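Local coordinates for protein ethylbenzene dehydrogenase alpha-subunit (Aromatoleum aromaticum, PDB 2IVF) that belongs to the molybdopterin oxidoreductase family and holds a molybdenum atom, two pterin guanine dinucleotide cofactors and an iron/sulfur cluster, at residues N134-Y138 and G139-V143; K572-G575 and A576-E580; Y793-R796 and W797-D800. All coordinates share one frame; numbering follows the deposited sequence.

Contact 1. Residues N134-Y138 and G139-V143; sequences NNNLY and GDERV
A bend at chi3 (74°) turns the R142 chain back toward residues 134-138, while L137, its CG beside the backbone N, runs alongside it pointing the same way. The guanidinium therefore meets L137 twice. R142 NH1 donates to L137 O at 3.0 Å, with the oxygen 6° out of the guanidinium plane, and L137 CD2 lies 3.8 Å from R142 NH1. Farther back, R142 CD rests 3.5 Å from N136 O. N136 O accepts from G139 N at 3.2 Å, the donor standing above the carbonyl plane. The chain then turns through a type I beta turn, G139 to R142, closed by R142 N to G139 O. The E141 side chain comes back toward N136, its CG between the backbone N and the carbonyl carbon; E141 OE2 comes to 3.8 Å from N136 ND2, but its hydrogen-bond partner is N861 ND2. Outside the pair, N135 ND2 bonds to A132 O and to N40 of the beta-subunit, and OD1 to K44 of the same neighbouring chain, placing this segment at the subunit interface. Chemically, R142 NH1 joins the carbonyl of L137 to the carboxylate of E657, its salt-bridge partner, which probably balances the arginine's charge and limits how its guanidinium can turn.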
ATOM      1  N   ASN A 134      11.931  -2.118  -7.732  1.00 23.14           N
ATOM      2  CA  ASN A 134      13.182  -2.745  -8.066  1.00 22.78           C
ATOM      3  C   ASN A 134      13.477  -3.956  -7.182  1.00 22.81           C
ATOM      4  O   ASN A 134      14.128  -4.903  -7.605  1.00 23.23           O
ATOM      5  CB  ASN A 134      14.316  -1.716  -7.921  1.00 23.36           C
ATOM      6  CG  ASN A 134      14.659  -1.402  -6.446  1.00 25.37           C
ATOM      7  OD1 ASN A 134      14.200  -0.400  -5.876  1.00 27.22           O
ATOM      8  ND2 ASN A 134      15.538  -2.215  -5.868  1.00 22.82           N
ATOM      9  N   ASN A 135      12.965  -3.952  -5.945  1.00 22.99           N
ATOM     10  CA  ASN A 135      13.189  -5.060  -5.026  1.00 23.21           C
ATOM     11  C   ASN A 135      12.409  -6.274  -5.409  1.00 23.07           C
ATOM     12  O   ASN A 135      12.877  -7.387  -5.195  1.00 22.71           O
ATOM     13  CB  ASN A 135      12.842  -4.618  -3.619  1.00 24.06           C
ATOM     14  CG  ASN A 135      13.733  -3.501  -3.169  1.00 24.94           C
ATOM     15  OD1 ASN A 135      14.916  -3.723  -2.932  1.00 23.13           O
ATOM     16  ND2 ASN A 135      13.229  -2.274  -3.204  1.00 23.96           N
ATOM     17  N   ASN A 136      11.244  -6.067  -6.015  1.00 23.02           N
ATOM     18  CA  ASN A 136      10.478  -7.192  -6.548  1.00 23.50           C
ATOM     19  C   ASN A 136      11.231  -7.911  -7.657  1.00 23.69           C
ATOM     20  O   ASN A 136      11.242  -9.145  -7.739  1.00 23.86           O
ATOM     21  CB  ASN A 136       9.132  -6.746  -7.082  1.00 23.82           C
ATOM     22  CG  ASN A 136       8.144  -6.413  -5.988  1.00 24.40           C
ATOM     23  OD1 ASN A 136       8.340  -5.452  -5.277  1.00 26.68           O
ATOM     24  ND2 ASN A 136       7.058  -7.190  -5.880  1.00 24.53           N
ATOM     25  N   LEU A 137      11.842  -7.134  -8.526  1.00 24.67           N
ATOM     26  CA  LEU A 137      12.543  -7.699  -9.674  1.00 25.19           C
ATOM     27  C   LEU A 137      13.740  -8.572  -9.287  1.00 26.68           C
ATOM     28  O   LEU A 137      14.170  -9.397 -10.064  1.00 27.85           O
ATOM     29  CB  LEU A 137      12.987  -6.574 -10.603  1.00 25.62           C
ATOM     30  CG  LEU A 137      11.893  -5.738 -11.223  1.00 23.06           C
ATOM     31  CD1 LEU A 137      12.548  -4.681 -12.182  1.00 23.12           C
ATOM     32  CD2 LEU A 137      10.842  -6.585 -11.933  1.00 23.43           C
ATOM     33  N   TYR A 138      14.307  -8.393  -8.107  1.00 27.92           N
ATOM     34  CA  TYR A 138      15.433  -9.229  -7.698  1.00 28.38           C
ATOM     35  C   TYR A 138      15.104 -10.038  -6.463  1.00 27.95           C
ATOM     36  O   TYR A 138      15.993 -10.605  -5.857  1.00 27.97           O
ATOM     37  CB  TYR A 138      16.699  -8.364  -7.571  1.00 30.19           C
ATOM     38  CG  TYR A 138      16.791  -7.573  -8.871  1.00 33.77           C
ATOM     39  CD1 TYR A 138      17.244  -8.191 -10.039  1.00 36.52           C
ATOM     40  CD2 TYR A 138      16.314  -6.232  -8.952  1.00 35.52           C
ATOM     41  CE1 TYR A 138      17.278  -7.494 -11.242  1.00 35.72           C
ATOM     42  CE2 TYR A 138      16.321  -5.523 -10.127  1.00 33.46           C
ATOM     43  CZ  TYR A 138      16.803  -6.167 -11.286  1.00 35.19           C
ATOM     44  OH  TYR A 138      16.812  -5.532 -12.480  1.00 32.12           O
ATOM     45  N   GLY A 139      13.812 -10.204  -6.176  1.00 27.30           N
ATOM     46  CA  GLY A 139      13.409 -10.885  -4.967  1.00 27.13           C
ATOM     47  C   GLY A 139      13.234 -12.379  -5.114  1.00 26.80           C
ATOM     48  O   GLY A 139      12.967 -12.895  -6.210  1.00 26.24           O
ATOM     49  N   ASP A 140      13.357 -13.077  -3.988  1.00 25.54           N
ATOM     50  CA  ASP A 140      13.286 -14.523  -3.995  1.00 26.37           C
ATOM     51  C   ASP A 140      11.882 -15.048  -4.194  1.00 25.67           C
ATOM     52  O   ASP A 140      11.667 -16.257  -4.188  1.00 25.95           O
ATOM     53  CB  ASP A 140      13.832 -15.070  -2.693  1.00 27.62           C
ATOM     54  CG  ASP A 140      15.342 -14.964  -2.615  1.00 29.55           C
ATOM     55  OD1 ASP A 140      15.997 -15.003  -3.662  1.00 33.16           O
ATOM     56  OD2 ASP A 140      15.858 -14.858  -1.499  1.00 33.60           O
ATOM     57  N   GLU A 141      10.911 -14.149  -4.334  1.00 25.46           N
ATOM     58  CA  GLU A 141       9.556 -14.591  -4.669  1.00 24.58           C
ATOM     59  C   GLU A 141       9.425 -14.935  -6.129  1.00 24.31           C
ATOM     60  O   GLU A 141       8.413 -15.469  -6.537  1.00 24.53           O
ATOM     61  CB  GLU A 141       8.547 -13.525  -4.327  1.00 24.96           C
ATOM     62  CG  GLU A 141       8.729 -12.193  -5.108  1.00 23.99           C
ATOM     63  CD  GLU A 141       9.436 -11.131  -4.295  1.00 26.14           C
ATOM     64  OE1 GLU A 141      10.587 -11.404  -3.821  1.00 23.90           O
ATOM     65  OE2 GLU A 141       8.844 -10.012  -4.149  1.00 27.93           O
ATOM     66  N   ARG A 142      10.431 -14.616  -6.945  1.00 24.34           N
ATOM     67  CA  ARG A 142      10.259 -14.777  -8.385  1.00 24.07           C
ATOM     68  C   ARG A 142      10.444 -16.184  -8.880  1.00 24.01           C
ATOM     69  O   ARG A 142      11.356 -16.878  -8.459  1.00 24.09           O
ATOM     70  CB  ARG A 142      11.230 -13.898  -9.139  1.00 24.19           C
ATOM     71  CG  ARG A 142      10.988 -12.467  -8.959  1.00 23.22           C
ATOM     72  CD  ARG A 142      11.766 -11.696 -10.018  1.00 24.93           C
ATOM     73  NE  ARG A 142      11.128 -11.825 -11.315  1.00 22.87           N
ATOM     74  CZ  ARG A 142      11.382 -11.052 -12.361  1.00 23.66           C
ATOM     75  NH1 ARG A 142      12.259 -10.079 -12.265  1.00 26.63           N
ATOM     76  NH2 ARG A 142      10.726 -11.250 -13.513  1.00 25.05           N
ATOM     77  N   VAL A 143       9.576 -16.573  -9.802  1.00 24.44           N
ATOM     78  CA  VAL A 143       9.760 -17.750 -10.603  1.00 24.96           C
ATOM     79  C   VAL A 143      10.373 -17.322 -11.949  1.00 24.91           C
ATOM     80  O   VAL A 143       9.886 -16.403 -12.618  1.00 23.27           O
ATOM     81  CB  VAL A 143       8.474 -18.527 -10.685  1.00 25.83           C
ATOM     82  CG1 VAL A 143       8.085 -18.927  -9.277  1.00 26.59           C
ATOM     83  CG2 VAL A 143       7.351 -17.708 -11.264  1.00 29.26           C
TER
HETATM   84  O   HOH W   1      17.756 -12.045  -3.877  1.00 54.78           O

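Contact 2. Residues K572-G575 and A576-E580; sequences KSFG and AYLDE
K572 NZ meets E580 OE1 at 2.7 Å in a salt bridge, approaching from above the carboxylate plane, 40° out of it. A water accepts from K572 NZ and donates to A576 O, so the ammonium is tied to both a side chain and the first turn of the helix. The lysine gets there by leaving CA with CG between the backbone N and the carbonyl carbon (chi1 60°) and then running fully extended. On the way K572 CG passes over one face of the Y577 ring, a CH-pi contact 3.8 Å from its centroid, offset toward the rim. K572 CB also packs on A576 CB at 3.7 Å. K572 O is buried here without a polar partner; Y577 CE2 lies 3.1 Å from K572 O. S573 is the N-cap: S573 OG accepts a weak capping bond from A576 N at 3.3 Å, and S573 O takes Y577 N at 2.9 Å, almost straight at 170°. L578 N to F574 O and D579 N to G575 O continue the alpha-helical pattern. E580 OE2 has further partners in K584 and W820, and W820 sets its ring edge-to-face with Y577. Helix 574-583 sits with L578 against helix 546-553, F574 against the loop residues P940 and L945, and Y577 beside W820 of helix 819-824.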
ATOM      1  N   LYS A 572     -36.795 -17.913   0.057  1.00 30.09           N
ATOM      2  CA  LYS A 572     -36.094 -19.107  -0.368  1.00 29.33           C
ATOM      3  C   LYS A 572     -34.616 -18.883  -0.615  1.00 28.77           C
ATOM      4  O   LYS A 572     -34.106 -17.755  -0.557  1.00 29.20           O
ATOM      5  CB  LYS A 572     -36.760 -19.696  -1.612  1.00 29.10           C
ATOM      6  CG  LYS A 572     -36.793 -18.760  -2.795  1.00 29.32           C
ATOM      7  CD  LYS A 572     -37.841 -19.212  -3.757  1.00 29.74           C
ATOM      8  CE  LYS A 572     -37.945 -18.372  -5.009  1.00 29.20           C
ATOM      9  NZ  LYS A 572     -38.899 -19.045  -5.970  1.00 28.19           N
ATOM     10  N   SER A 573     -33.915 -19.991  -0.831  1.00 27.95           N
ATOM     11  CA  SER A 573     -32.468 -19.993  -1.001  1.00 27.12           C
ATOM     12  C   SER A 573     -32.074 -19.470  -2.359  1.00 26.18           C
ATOM     13  O   SER A 573     -32.869 -19.474  -3.299  1.00 26.51           O
ATOM     14  CB  SER A 573     -31.894 -21.409  -0.908  1.00 26.31           C
ATOM     15  OG  SER A 573     -32.523 -22.280  -1.876  1.00 28.45           O
ATOM     16  N   PHE A 574     -30.814 -19.076  -2.428  1.00 24.81           N
ATOM     17  CA  PHE A 574     -30.124 -18.722  -3.649  1.00 24.28           C
ATOM     18  C   PHE A 574     -30.455 -19.683  -4.780  1.00 23.65           C
ATOM     19  O   PHE A 574     -30.849 -19.250  -5.841  1.00 22.27           O
ATOM     20  CB  PHE A 574     -28.620 -18.746  -3.438  1.00 24.42           C
ATOM     21  CG  PHE A 574     -27.847 -18.468  -4.689  1.00 24.64           C
ATOM     22  CD1 PHE A 574     -27.613 -17.162  -5.096  1.00 24.33           C
ATOM     23  CD2 PHE A 574     -27.381 -19.512  -5.480  1.00 25.09           C
ATOM     24  CE1 PHE A 574     -26.944 -16.909  -6.260  1.00 24.30           C
ATOM     25  CE2 PHE A 574     -26.674 -19.258  -6.661  1.00 23.49           C
ATOM     26  CZ  PHE A 574     -26.473 -17.951  -7.048  1.00 23.99           C
ATOM     27  N   GLY A 575     -30.296 -20.979  -4.554  1.00 23.99           N
ATOM     28  CA  GLY A 575     -30.525 -21.963  -5.619  1.00 23.91           C
ATOM     29  C   GLY A 575     -31.958 -22.110  -6.079  1.00 23.93           C
ATOM     30  O   GLY A 575     -32.232 -22.443  -7.249  1.00 22.74           O
ATOM     31  N   ALA A 576     -32.875 -21.893  -5.143  1.00 24.69           N
ATOM     32  CA  ALA A 576     -34.297 -21.833  -5.430  1.00 24.37           C
ATOM     33  C   ALA A 576     -34.640 -20.623  -6.302  1.00 24.65           C
ATOM     34  O   ALA A 576     -35.397 -20.738  -7.265  1.00 24.72           O
ATOM     35  CB  ALA A 576     -35.087 -21.808  -4.140  1.00 25.02           C
ATOM     36  N   TYR A 577     -34.090 -19.465  -5.963  1.00 25.20           N
ATOM     37  CA  TYR A 577     -34.181 -18.305  -6.826  1.00 25.26           C
ATOM     38  C   TYR A 577     -33.534 -18.564  -8.198  1.00 25.82           C
ATOM     39  O   TYR A 577     -34.097 -18.198  -9.225  1.00 25.15           O
ATOM     40  CB  TYR A 577     -33.524 -17.097  -6.166  1.00 25.76           C
ATOM     41  CG  TYR A 577     -34.401 -16.359  -5.160  1.00 25.38           C
ATOM     42  CD1 TYR A 577     -35.407 -15.494  -5.587  1.00 27.09           C
ATOM     43  CD2 TYR A 577     -34.189 -16.488  -3.794  1.00 24.89           C
ATOM     44  CE1 TYR A 577     -36.193 -14.767  -4.659  1.00 28.00           C
ATOM     45  CE2 TYR A 577     -34.969 -15.784  -2.856  1.00 26.46           C
ATOM     46  CZ  TYR A 577     -35.976 -14.922  -3.283  1.00 27.81           C
ATOM     47  OH  TYR A 577     -36.762 -14.239  -2.342  1.00 27.65           O
ATOM     48  N   LEU A 578     -32.370 -19.217  -8.214  1.00 25.57           N
ATOM     49  CA  LEU A 578     -31.726 -19.600  -9.487  1.00 25.86           C
ATOM     50  C   LEU A 578     -32.628 -20.451 -10.376  1.00 26.36           C
ATOM     51  O   LEU A 578     -32.784 -20.175 -11.570  1.00 25.01           O
ATOM     52  CB  LEU A 578     -30.421 -20.356  -9.212  1.00 26.21           C
ATOM     53  CG  LEU A 578     -29.601 -20.857 -10.404  1.00 26.01           C
ATOM     54  CD1 LEU A 578     -29.192 -19.752 -11.332  1.00 25.59           C
ATOM     55  CD2 LEU A 578     -28.387 -21.568  -9.865  1.00 25.25           C
ATOM     56  N   ASP A 579     -33.206 -21.494  -9.792  1.00 26.36           N
ATOM     57  CA  ASP A 579     -34.114 -22.348 -10.544  1.00 28.09           C
ATOM     58  C   ASP A 579     -35.268 -21.570 -11.139  1.00 28.07           C
ATOM     59  O   ASP A 579     -35.679 -21.846 -12.256  1.00 29.18           O
ATOM     60  CB  ASP A 579     -34.658 -23.476  -9.668  1.00 29.00           C
ATOM     61  CG  ASP A 579     -33.668 -24.616  -9.509  1.00 32.36           C
ATOM     62  OD1 ASP A 579     -32.490 -24.492  -9.962  1.00 35.38           O
ATOM     63  OD2 ASP A 579     -34.074 -25.637  -8.915  1.00 35.91           O
ATOM     64  N   GLU A 580     -35.823 -20.639 -10.367  1.00 28.35           N
ATOM     65  CA  GLU A 580     -36.940 -19.821 -10.821  1.00 28.61           C
ATOM     66  C   GLU A 580     -36.480 -18.915 -11.965  1.00 28.45           C
ATOM     67  O   GLU A 580     -37.156 -18.755 -12.974  1.00 28.33           O
ATOM     68  CB  GLU A 580     -37.465 -18.978  -9.662  1.00 28.55           C
ATOM     69  CG  GLU A 580     -38.733 -18.252 -10.022  1.00 29.24           C
ATOM     70  CD  GLU A 580     -39.097 -17.163  -9.047  1.00 29.90           C
ATOM     71  OE1 GLU A 580     -38.661 -17.210  -7.882  1.00 35.77           O
ATOM     72  OE2 GLU A 580     -39.841 -16.254  -9.450  1.00 32.71           O
TER
HETATM   73  O   HOH W   2     -38.131 -21.921  -6.861  1.00 43.16           O

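Contact 3. Residues Y793-R796 and W797-D800; sequences YPMR and WHFD
The indole of W797 and the guanidinium of R796 stand almost perpendicular, their planes 89° apart, and R796 NH2 lies at the indole edge, in its plane, rather than over a face. R796 NH2 and W797 NE1 are 3.5 Å apart but both are donors, so no bond joins them. E785 instead receives both, OE2 forming a salt bridge with R796 NH2 and OE1 a hydrogen bond with W797 NE1, while N784 OD1 accepts from R796 NE. The motif is the first turn of helix 796-800, with M795 in the N-cap position and an i to i+4 arginine-aspartate salt bridge along its side. D800 OD2 lies at the guanidinium edge, 5° out of its plane, and receives R796 NH1 through its anti lone pair at 2.9 Å. The arginine CG sits anti to the backbone N (chi1 -161°), and the later bend at chi3 turns the guanidinium so that its edge meets D800; D800 OD2 also lies 3.2 Å from R796 CG. With D800, E785 and N784 all accepting from it, the guanidinium is held by three residues that should restrict its rotation. On another side of the turn, the H798 imidazole crosses M795 obliquely, H798 CD2 being 4.0 Å from M795 CB. The ring stacks with F805, while ND1 donates to K803 O and NE2 is hydrogen-bonded to K234 NZ; these partners hold the imidazole at both nitrogens. Two backbone bonds define the turn: F799 N reaches M795 O at 3.2 Å, and D800 N meets R796 O at 2.8 Å.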
ATOM      1  N   TYR A 793     -16.289  14.591 -14.412  1.00 21.86           N
ATOM      2  CA  TYR A 793     -17.384  14.224 -13.494  1.00 21.99           C
ATOM      3  C   TYR A 793     -18.500  13.651 -14.368  1.00 21.51           C
ATOM      4  O   TYR A 793     -18.605  13.981 -15.551  1.00 20.90           O
ATOM      5  CB  TYR A 793     -17.907  15.426 -12.667  1.00 22.32           C
ATOM      6  CG  TYR A 793     -18.579  16.487 -13.481  1.00 23.48           C
ATOM      7  CD1 TYR A 793     -17.843  17.535 -14.023  1.00 23.07           C
ATOM      8  CD2 TYR A 793     -19.948  16.483 -13.702  1.00 22.56           C
ATOM      9  CE1 TYR A 793     -18.453  18.528 -14.748  1.00 20.66           C
ATOM     10  CE2 TYR A 793     -20.553  17.435 -14.469  1.00 20.13           C
ATOM     11  CZ  TYR A 793     -19.813  18.467 -14.968  1.00 23.02           C
ATOM     12  OH  TYR A 793     -20.404  19.420 -15.704  1.00 23.45           O
ATOM     13  N   PRO A 794     -19.308  12.765 -13.795  1.00 22.11           N
ATOM     14  CA  PRO A 794     -20.331  12.093 -14.611  1.00 22.12           C
ATOM     15  C   PRO A 794     -21.704  12.703 -14.565  1.00 23.34           C
ATOM     16  O   PRO A 794     -21.985  13.570 -13.743  1.00 22.45           O
ATOM     17  CB  PRO A 794     -20.390  10.704 -13.964  1.00 22.76           C
ATOM     18  CG  PRO A 794     -20.312  11.031 -12.513  1.00 22.45           C
ATOM     19  CD  PRO A 794     -19.324  12.253 -12.414  1.00 21.97           C
ATOM     20  N   MET A 795     -22.551  12.225 -15.472  1.00 21.86           N
ATOM     21  CA  MET A 795     -23.995  12.412 -15.463  1.00 23.00           C
ATOM     22  C   MET A 795     -24.471  13.758 -15.953  1.00 22.60           C
ATOM     23  O   MET A 795     -25.682  14.049 -15.893  1.00 22.29           O
ATOM     24  CB  MET A 795     -24.591  12.074 -14.103  1.00 23.34           C
ATOM     25  CG  MET A 795     -24.188  10.690 -13.601  1.00 24.90           C
ATOM     26  SD  MET A 795     -24.995  10.264 -12.060  1.00 29.00           S
ATOM     27  CE  MET A 795     -26.661   9.981 -12.638  1.00 25.68           C
ATOM     28  N   ARG A 796     -23.547  14.563 -16.496  1.00 22.46           N
ATOM     29  CA  ARG A 796     -23.898  15.877 -17.023  1.00 22.64           C
ATOM     30  C   ARG A 796     -25.025  15.813 -18.064  1.00 22.17           C
ATOM     31  O   ARG A 796     -25.834  16.690 -18.124  1.00 22.45           O
ATOM     32  CB  ARG A 796     -22.691  16.532 -17.661  1.00 22.37           C
ATOM     33  CG  ARG A 796     -22.846  18.033 -17.814  1.00 23.68           C
ATOM     34  CD  ARG A 796     -21.733  18.668 -18.633  1.00 23.55           C
ATOM     35  NE  ARG A 796     -21.701  18.138 -19.986  1.00 24.69           N
ATOM     36  CZ  ARG A 796     -22.496  18.507 -20.982  1.00 25.94           C
ATOM     37  NH1 ARG A 796     -23.438  19.441 -20.830  1.00 24.90           N
ATOM     38  NH2 ARG A 796     -22.316  17.950 -22.165  1.00 23.85           N
ATOM     39  N   TRP A 797     -25.022  14.803 -18.926  1.00 22.56           N
ATOM     40  CA  TRP A 797     -26.065  14.706 -19.972  1.00 22.77           C
ATOM     41  C   TRP A 797     -27.460  14.541 -19.364  1.00 22.25           C
ATOM     42  O   TRP A 797     -28.477  15.050 -19.893  1.00 22.60           O
ATOM     43  CB  TRP A 797     -25.771  13.540 -20.914  1.00 23.70           C
ATOM     44  CG  TRP A 797     -24.494  13.653 -21.652  1.00 24.41           C
ATOM     45  CD1 TRP A 797     -23.799  14.797 -21.922  1.00 24.81           C
ATOM     46  CD2 TRP A 797     -23.783  12.594 -22.291  1.00 25.47           C
ATOM     47  NE1 TRP A 797     -22.662  14.509 -22.630  1.00 25.44           N
ATOM     48  CE2 TRP A 797     -22.621  13.168 -22.881  1.00 25.37           C
ATOM     49  CE3 TRP A 797     -24.013  11.222 -22.440  1.00 25.68           C
ATOM     50  CZ2 TRP A 797     -21.702  12.418 -23.608  1.00 25.36           C
ATOM     51  CZ3 TRP A 797     -23.079  10.467 -23.150  1.00 25.50           C
ATOM     52  CH2 TRP A 797     -21.922  11.066 -23.692  1.00 24.97           C
ATOM     53  N   HIS A 798     -27.532  13.789 -18.279  1.00 22.14           N
ATOM     54  CA  HIS A 798     -28.793  13.645 -17.580  1.00 22.67           C
ATOM     55  C   HIS A 798     -29.272  14.977 -17.030  1.00 22.42           C
ATOM     56  O   HIS A 798     -30.444  15.331 -17.194  1.00 22.24           O
ATOM     57  CB  HIS A 798     -28.725  12.572 -16.496  1.00 21.39           C
ATOM     58  CG  HIS A 798     -28.267  11.242 -17.019  1.00 21.20           C
ATOM     59  ND1 HIS A 798     -28.949  10.565 -17.999  1.00 20.70           N
ATOM     60  CD2 HIS A 798     -27.177  10.494 -16.727  1.00 20.67           C
ATOM     61  CE1 HIS A 798     -28.310   9.436 -18.275  1.00 22.57           C
ATOM     62  NE2 HIS A 798     -27.228   9.371 -17.514  1.00 18.05           N
ATOM     63  N   PHE A 799     -28.382  15.726 -16.414  1.00 23.67           N
ATOM     64  CA  PHE A 799     -28.779  16.997 -15.810  1.00 23.96           C
ATOM     65  C   PHE A 799     -28.917  18.160 -16.791  1.00 24.97           C
ATOM     66  O   PHE A 799     -30.004  18.786 -16.870  1.00 25.92           O
ATOM     67  CB  PHE A 799     -27.839  17.358 -14.654  1.00 25.49           C
ATOM     68  CG  PHE A 799     -28.151  18.667 -14.052  1.00 24.20           C
ATOM     69  CD1 PHE A 799     -29.325  18.839 -13.340  1.00 26.62           C
ATOM     70  CD2 PHE A 799     -27.282  19.748 -14.219  1.00 26.14           C
ATOM     71  CE1 PHE A 799     -29.654  20.078 -12.793  1.00 28.03           C
ATOM     72  CE2 PHE A 799     -27.587  20.991 -13.677  1.00 27.51           C
ATOM     73  CZ  PHE A 799     -28.784  21.165 -12.973  1.00 28.21           C
ATOM     74  N   ASP A 800     -27.856  18.473 -17.534  1.00 25.19           N
ATOM     75  CA  ASP A 800     -27.887  19.594 -18.517  1.00 25.27           C
ATOM     76  C   ASP A 800     -28.804  19.323 -19.677  1.00 24.87           C
ATOM     77  O   ASP A 800     -29.510  20.207 -20.129  1.00 25.95           O
ATOM     78  CB  ASP A 800     -26.489  19.891 -19.104  1.00 25.56           C
ATOM     79  CG  ASP A 800     -25.600  20.699 -18.144  1.00 28.17           C
ATOM     80  OD1 ASP A 800     -26.124  21.237 -17.142  1.00 31.94           O
ATOM     81  OD2 ASP A 800     -24.383  20.810 -18.395  1.00 28.25           O
TER

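Overall arrangement
All three contacts are local, contacts 2 and 3 at the first turn of a helix, contact 1 where a weakly bonded helix passes into a turn, and they follow one another along the chain without touching. Contacts 1 and 2 have centres 47 Å apart, contacts 1 and 3 46 Å, and contacts 2 and 3 38 Å; even the nearest atoms of contacts 2 and 3 are about 28 Å apart. Contacts 1 and 3 lie on opposite sides of the chain's centre. Contact 1 comes near the cofactors: the side chain of E141 is about 7 Å from the bound MD1, and that of N136 about 9 Å from the iron/sulfur cluster. It also meets the beta-subunit, whereas no other protein chain touches contacts 2 and 3.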